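PDB 2I7F: ferredoxin component of dioxygenase from Sphingobium yanoikuyae, which carries a Rieske-type [2Fe-2S] cluster and probably passes electrons to the terminal oxygenase of the biphenyl 2,3-dioxygenase system. Local coordinates for residues C64-G76 against A80-V92. Residues are numbered along the deposited sequence; the frame is centred on the assembly and turned at random.
Sequences CPFHGGSFDIATG and AFPCQIPIKTYPV. With FES (Fe2/s2 (inorganic) cluster), chain D.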
loop_
_atom_site.group_PDB
_atom_site.type_symbol
_atom_site.label_atom_id
_atom_site.label_comp_id
_atom_site.label_asym_id
_atom_site.label_seq_id
_atom_site.Cartn_x
_atom_site.Cartn_y
_atom_site.Cartn_z
ATOM N N CYS A 64 -3.334 -0.659 -10.699
ATOM C CA CYS A 64 -2.363 0.309 -11.132
ATOM C C CYS A 64 -3.016 1.312 -12.094
ATOM O O CYS A 64 -3.931 0.937 -12.864
ATOM C CB CYS A 64 -1.201 -0.419 -11.817
ATOM S SG CYS A 64 0.152 0.654 -12.357
ATOM N N PRO A 65 -2.577 2.603 -12.050
ATOM C CA PRO A 65 -3.060 3.564 -13.031
ATOM C C PRO A 65 -2.714 3.281 -14.508
ATOM O O PRO A 65 -3.290 3.900 -15.403
ATOM C CB PRO A 65 -2.451 4.898 -12.547
ATOM C CG PRO A 65 -1.365 4.570 -11.697
ATOM C CD PRO A 65 -1.675 3.234 -11.066
ATOM N N PHE A 66 -1.763 2.384 -14.755
ATOM C CA PHE A 66 -1.418 1.919 -16.114
ATOM C C PHE A 66 -1.816 0.449 -16.312
ATOM O O PHE A 66 -1.871 -0.336 -15.354
ATOM C CB PHE A 66 0.092 1.978 -16.353
ATOM C CG PHE A 66 0.653 3.343 -16.677
ATOM C CD1 PHE A 66 0.030 4.191 -17.579
ATOM C CD2 PHE A 66 1.863 3.723 -16.162
ATOM C CE1 PHE A 66 0.608 5.404 -17.914
ATOM C CE2 PHE A 66 2.443 4.941 -16.489
ATOM C CZ PHE A 66 1.816 5.780 -17.383
ATOM N N HIS A 67 -2.159 0.135 -17.556
ATOM C CA HIS A 67 -2.103 -1.231 -18.169
ATOM C C HIS A 67 -3.167 -2.231 -17.681
ATOM O O HIS A 67 -3.273 -3.344 -18.218
ATOM C CB HIS A 67 -0.717 -1.894 -18.073
ATOM C CG HIS A 67 0.446 -1.013 -18.437
ATOM N ND1 HIS A 67 1.531 -0.854 -17.608
ATOM C CD2 HIS A 67 0.725 -0.300 -19.554
ATOM C CE1 HIS A 67 2.408 -0.044 -18.175
ATOM N NE2 HIS A 67 1.945 0.307 -19.357
ATOM N N GLY A 68 -3.922 -1.846 -16.655
ATOM C CA GLY A 68 -4.898 -2.728 -16.060
ATOM C C GLY A 68 -4.324 -3.683 -15.028
ATOM O O GLY A 68 -5.016 -4.589 -14.577
ATOM N N GLY A 69 -3.079 -3.465 -14.628
ATOM C CA GLY A 69 -2.421 -4.328 -13.687
ATOM C C GLY A 69 -3.060 -4.184 -12.324
ATOM O O GLY A 69 -3.657 -3.181 -12.044
ATOM N N SER A 70 -2.941 -5.207 -11.489
ATOM C CA SER A 70 -3.473 -5.155 -10.139
ATOM C C SER A 70 -2.710 -6.070 -9.197
ATOM O O SER A 70 -2.058 -7.042 -9.639
ATOM C CB SER A 70 -4.964 -5.523 -10.133
ATOM O OG SER A 70 -5.157 -6.926 -10.183
ATOM N N PHE A 71 -2.810 -5.734 -7.907
ATOM C CA PHE A 71 -2.307 -6.505 -6.785
ATOM C C PHE A 71 -3.342 -6.706 -5.707
ATOM O O PHE A 71 -4.282 -5.918 -5.542
ATOM C CB PHE A 71 -1.115 -5.809 -6.092
ATOM C CG PHE A 71 0.024 -5.528 -6.996
ATOM C CD1 PHE A 71 1.051 -6.456 -7.163
ATOM C CD2 PHE A 71 0.063 -4.326 -7.706
ATOM C CE1 PHE A 71 2.076 -6.211 -8.036
ATOM C CE2 PHE A 71 1.104 -4.069 -8.557
ATOM C CZ PHE A 71 2.113 -4.999 -8.713
ATOM N N ASP A 72 -3.137 -7.762 -4.933
ATOM C CA ASP A 72 -3.903 -7.987 -3.704
ATOM C C ASP A 72 -3.236 -7.188 -2.570
ATOM O O ASP A 72 -2.099 -7.472 -2.180
ATOM C CB ASP A 72 -3.959 -9.495 -3.386
ATOM C CG ASP A 72 -4.888 -9.809 -2.260
ATOM O OD1 ASP A 72 -4.844 -9.084 -1.251
ATOM O OD2 ASP A 72 -5.648 -10.800 -2.359
ATOM N N ILE A 73 -3.945 -6.186 -2.051
ATOM C CA ILE A 73 -3.402 -5.296 -1.011
ATOM C C ILE A 73 -2.913 -6.056 0.222
ATOM O O ILE A 73 -1.844 -5.753 0.774
ATOM C CB ILE A 73 -4.451 -4.259 -0.525
ATOM C CG1 ILE A 73 -4.750 -3.235 -1.642
ATOM C CG2 ILE A 73 -3.931 -3.566 0.806
ATOM C CD1 ILE A 73 -6.164 -2.649 -1.662
ATOM N N ALA A 74 -3.699 -7.038 0.625
ATOM C CA ALA A 74 -3.520 -7.790 1.875
ATOM C C ALA A 74 -2.430 -8.847 1.765
ATOM O O ALA A 74 -1.732 -9.102 2.755
ATOM C CB ALA A 74 -4.829 -8.446 2.303
ATOM N N THR A 75 -2.202 -9.382 0.563
ATOM C CA THR A 75 -1.278 -10.486 0.382
ATOM C C THR A 75 -0.006 -10.125 -0.395
ATOM O O THR A 75 0.993 -10.818 -0.254
ATOM C CB THR A 75 -1.925 -11.709 -0.291
ATOM O OG1 THR A 75 -2.134 -11.460 -1.687
ATOM C CG2 THR A 75 -3.253 -12.172 0.430
ATOM N N GLY A 76 -0.062 -9.058 -1.204
ATOM C CA GLY A 76 1.039 -8.693 -2.092
ATOM C C GLY A 76 0.951 -9.335 -3.461
ATOM O O GLY A 76 1.628 -8.907 -4.383
ATOM N N ALA A 80 -3.917 -9.084 -11.699
ATOM C CA ALA A 80 -4.197 -8.823 -13.104
ATOM C C ALA A 80 -2.914 -8.537 -13.869
ATOM O O ALA A 80 -2.093 -7.747 -13.455
ATOM C CB ALA A 80 -5.172 -7.679 -13.269
ATOM N N PHE A 81 -2.759 -9.237 -14.980
ATOM C CA PHE A 81 -1.700 -8.968 -15.952
ATOM C C PHE A 81 -1.767 -7.482 -16.343
ATOM O O PHE A 81 -2.852 -6.955 -16.538
ATOM C CB PHE A 81 -1.908 -9.897 -17.178
ATOM C CG PHE A 81 -0.869 -9.740 -18.253
ATOM C CD1 PHE A 81 0.320 -10.478 -18.207
ATOM C CD2 PHE A 81 -1.071 -8.849 -19.300
ATOM C CE1 PHE A 81 1.299 -10.315 -19.175
ATOM C CE2 PHE A 81 -0.105 -8.692 -20.290
ATOM C CZ PHE A 81 1.081 -9.427 -20.229
ATOM N N PRO A 82 -0.616 -6.818 -16.556
ATOM C CA PRO A 82 0.755 -7.310 -16.642
ATOM C C PRO A 82 1.558 -7.435 -15.363
ATOM O O PRO A 82 2.747 -7.750 -15.433
ATOM C CB PRO A 82 1.413 -6.294 -17.587
ATOM C CG PRO A 82 0.663 -5.049 -17.395
ATOM C CD PRO A 82 -0.700 -5.387 -16.909
ATOM N N CYS A 83 0.942 -7.189 -14.209
ATOM C CA CYS A 83 1.624 -7.413 -12.935
ATOM C C CYS A 83 1.899 -8.887 -12.722
ATOM O O CYS A 83 0.992 -9.717 -12.833
ATOM C CB CYS A 83 0.798 -6.879 -11.774
ATOM S SG CYS A 83 0.663 -5.127 -11.867
ATOM N N GLN A 84 3.173 -9.195 -12.455
ATOM C CA GLN A 84 3.631 -10.565 -12.209
ATOM C C GLN A 84 4.507 -10.716 -10.972
ATOM O O GLN A 84 4.529 -11.794 -10.368
ATOM C CB GLN A 84 4.421 -11.092 -13.405
ATOM C CG GLN A 84 3.589 -11.302 -14.661
ATOM C CD GLN A 84 4.442 -11.705 -15.854
ATOM O OE1 GLN A 84 5.524 -11.146 -16.082
ATOM N NE2 GLN A 84 3.975 -12.678 -16.614
ATOM N N ILE A 85 5.278 -9.679 -10.647
ATOM C CA ILE A 85 6.189 -9.682 -9.488
ATOM C C ILE A 85 5.385 -9.176 -8.285
ATOM O O ILE A 85 4.858 -8.063 -8.335
ATOM C CB ILE A 85 7.405 -8.737 -9.714
ATOM C CG1 ILE A 85 8.267 -9.184 -10.909
ATOM C CG2 ILE A 85 8.260 -8.635 -8.454
ATOM C CD1 ILE A 85 9.223 -8.072 -11.423
ATOM N N PRO A 86 5.267 -9.970 -7.221
ATOM C CA PRO A 86 4.466 -9.490 -6.078
ATOM C C PRO A 86 4.972 -8.155 -5.508
ATOM O O PRO A 86 6.180 -7.911 -5.475
ATOM C CB PRO A 86 4.617 -10.620 -5.059
ATOM C CG PRO A 86 4.831 -11.786 -5.882
ATOM C CD PRO A 86 5.759 -11.325 -6.952
ATOM N N ILE A 87 4.040 -7.317 -5.062
ATOM C CA ILE A 87 4.332 -6.058 -4.382
ATOM C C ILE A 87 4.834 -6.445 -2.979
ATOM O O ILE A 87 4.422 -7.465 -2.416
ATOM C CB ILE A 87 3.065 -5.065 -4.434
ATOM C CG1 ILE A 87 3.415 -3.611 -4.166
ATOM C CG2 ILE A 87 1.993 -5.474 -3.483
ATOM C CD1 ILE A 87 4.332 -2.943 -5.158
ATOM N N LYS A 88 5.813 -5.711 -2.479
ATOM C CA LYS A 88 6.258 -5.881 -1.103
ATOM C C LYS A 88 5.180 -5.366 -0.164
ATOM O O LYS A 88 4.673 -4.278 -0.366
ATOM C CB LYS A 88 7.545 -5.110 -0.859
ATOM C CG LYS A 88 8.049 -5.068 0.588
ATOM C CD LYS A 88 8.812 -6.283 0.917
ATOM C CE LYS A 88 9.540 -6.131 2.234
ATOM N NZ LYS A 88 9.943 -7.491 2.650
ATOM N N THR A 89 4.865 -6.183 0.843
ATOM C CA THR A 89 3.981 -5.836 1.950
ATOM C C THR A 89 4.787 -5.700 3.251
ATOM O O THR A 89 5.928 -6.148 3.351
ATOM C CB THR A 89 2.820 -6.895 2.133
ATOM O OG1 THR A 89 3.345 -8.138 2.647
ATOM C CG2 THR A 89 2.061 -7.153 0.831
ATOM N N TYR A 90 4.194 -5.027 4.228
ATOM C CA TYR A 90 4.804 -4.785 5.523
ATOM C C TYR A 90 3.784 -5.106 6.610
ATOM O O TYR A 90 2.614 -4.752 6.467
ATOM C CB TYR A 90 5.273 -3.297 5.653
ATOM C CG TYR A 90 6.305 -2.883 4.599
ATOM C CD1 TYR A 90 5.911 -2.430 3.354
ATOM C CD2 TYR A 90 7.648 -2.968 4.851
ATOM C CE1 TYR A 90 6.813 -2.056 2.403
ATOM C CE2 TYR A 90 8.572 -2.614 3.879
ATOM C CZ TYR A 90 8.150 -2.160 2.660
ATOM O OH TYR A 90 9.113 -1.787 1.752
ATOM N N PRO A 91 4.203 -5.798 7.666
ATOM C CA PRO A 91 3.407 -5.997 8.862
ATOM C C PRO A 91 3.214 -4.669 9.577
ATOM O O PRO A 91 4.202 -3.939 9.798
ATOM C CB PRO A 91 4.254 -6.989 9.702
ATOM C CG PRO A 91 5.220 -7.556 8.776
ATOM C CD PRO A 91 5.523 -6.453 7.810
ATOM N N VAL A 92 1.954 -4.395 9.932
ATOM C CA VAL A 92 1.472 -3.127 10.446
ATOM C C VAL A 92 1.126 -3.282 11.959
ATOM O O VAL A 92 0.557 -4.291 12.411
ATOM C CB VAL A 92 0.274 -2.578 9.587
ATOM C CG1 VAL A 92 -0.154 -1.198 10.014
ATOM C CG2 VAL A 92 0.646 -2.568 8.095
HETATM FE FE1 FES D . 2.210 -1.498 -15.697
HETATM FE FE2 FES D . 1.628 -0.868 -13.072
HETATM S S1 FES D . 0.773 -2.456 -14.365
HETATM S S2 FES D . 3.110 0.102 -14.456
#
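Phe71 slips its ring between Cys83 and Ile87. Its CB comes near CG2 of Ile87; from there CG and CD1 lie under the Ile87 branch point, with Phe71 CD1 3.7 Å from Ile87 CB. CE1 meets the carbonyl of Ile85 at the ring edge, in plane, Phe71 CE1 to Ile85 O being 3.4 Å. CZ and CE2 end against the sulfur of Cys83, Phe71 CZ to Cys83 SG measuring 3.5 Å. Cys83 CB sits over the face opposite Ile87, whereas its SG approaches obliquely, a Cys sulfur-aromatic contact. With CG beside the backbone N and turned from the carbonyl carbon (chi1 -57°), the ring reaches across to the 83-87 chain. Replacing Phe71 by an alanine would probably open a gap between Cys83 and Ile87 and leave the Cys83 sulfur without its aromatic neighbour, freer to turn beside the cluster.

At one end, Ser70 OG accepts from Ala80 N at 2.9 Å, while the return bond from Ser70 N to Ala80 O is weak. At the other, Ile87 N reaches a lone pair of Gly76 O in the carbonyl plane, 3.0 Å away. The methyl CG2 of Thr89 rests on Gly76 CA, where any side chain on Gly76 would clash.

Nearer the cluster, Pro82, after a cis peptide bond, sets CG 3.5 Å from CB of His67, the two side chains crossing at about a right angle. His67 ND1 binds iron FE1 at 2.1 Å, together with His47, and Cys64 SG binds FE2, together with Cys45. Gly69 CA packs beside both sulfide S1 and Cys83 SG, where a side chain would clash with either. Two Cys-plus-His loops gripping a [2Fe-2S] cluster, with a proline-bearing loop packed alongside, are the signature of the Rieske cluster-binding subdomain.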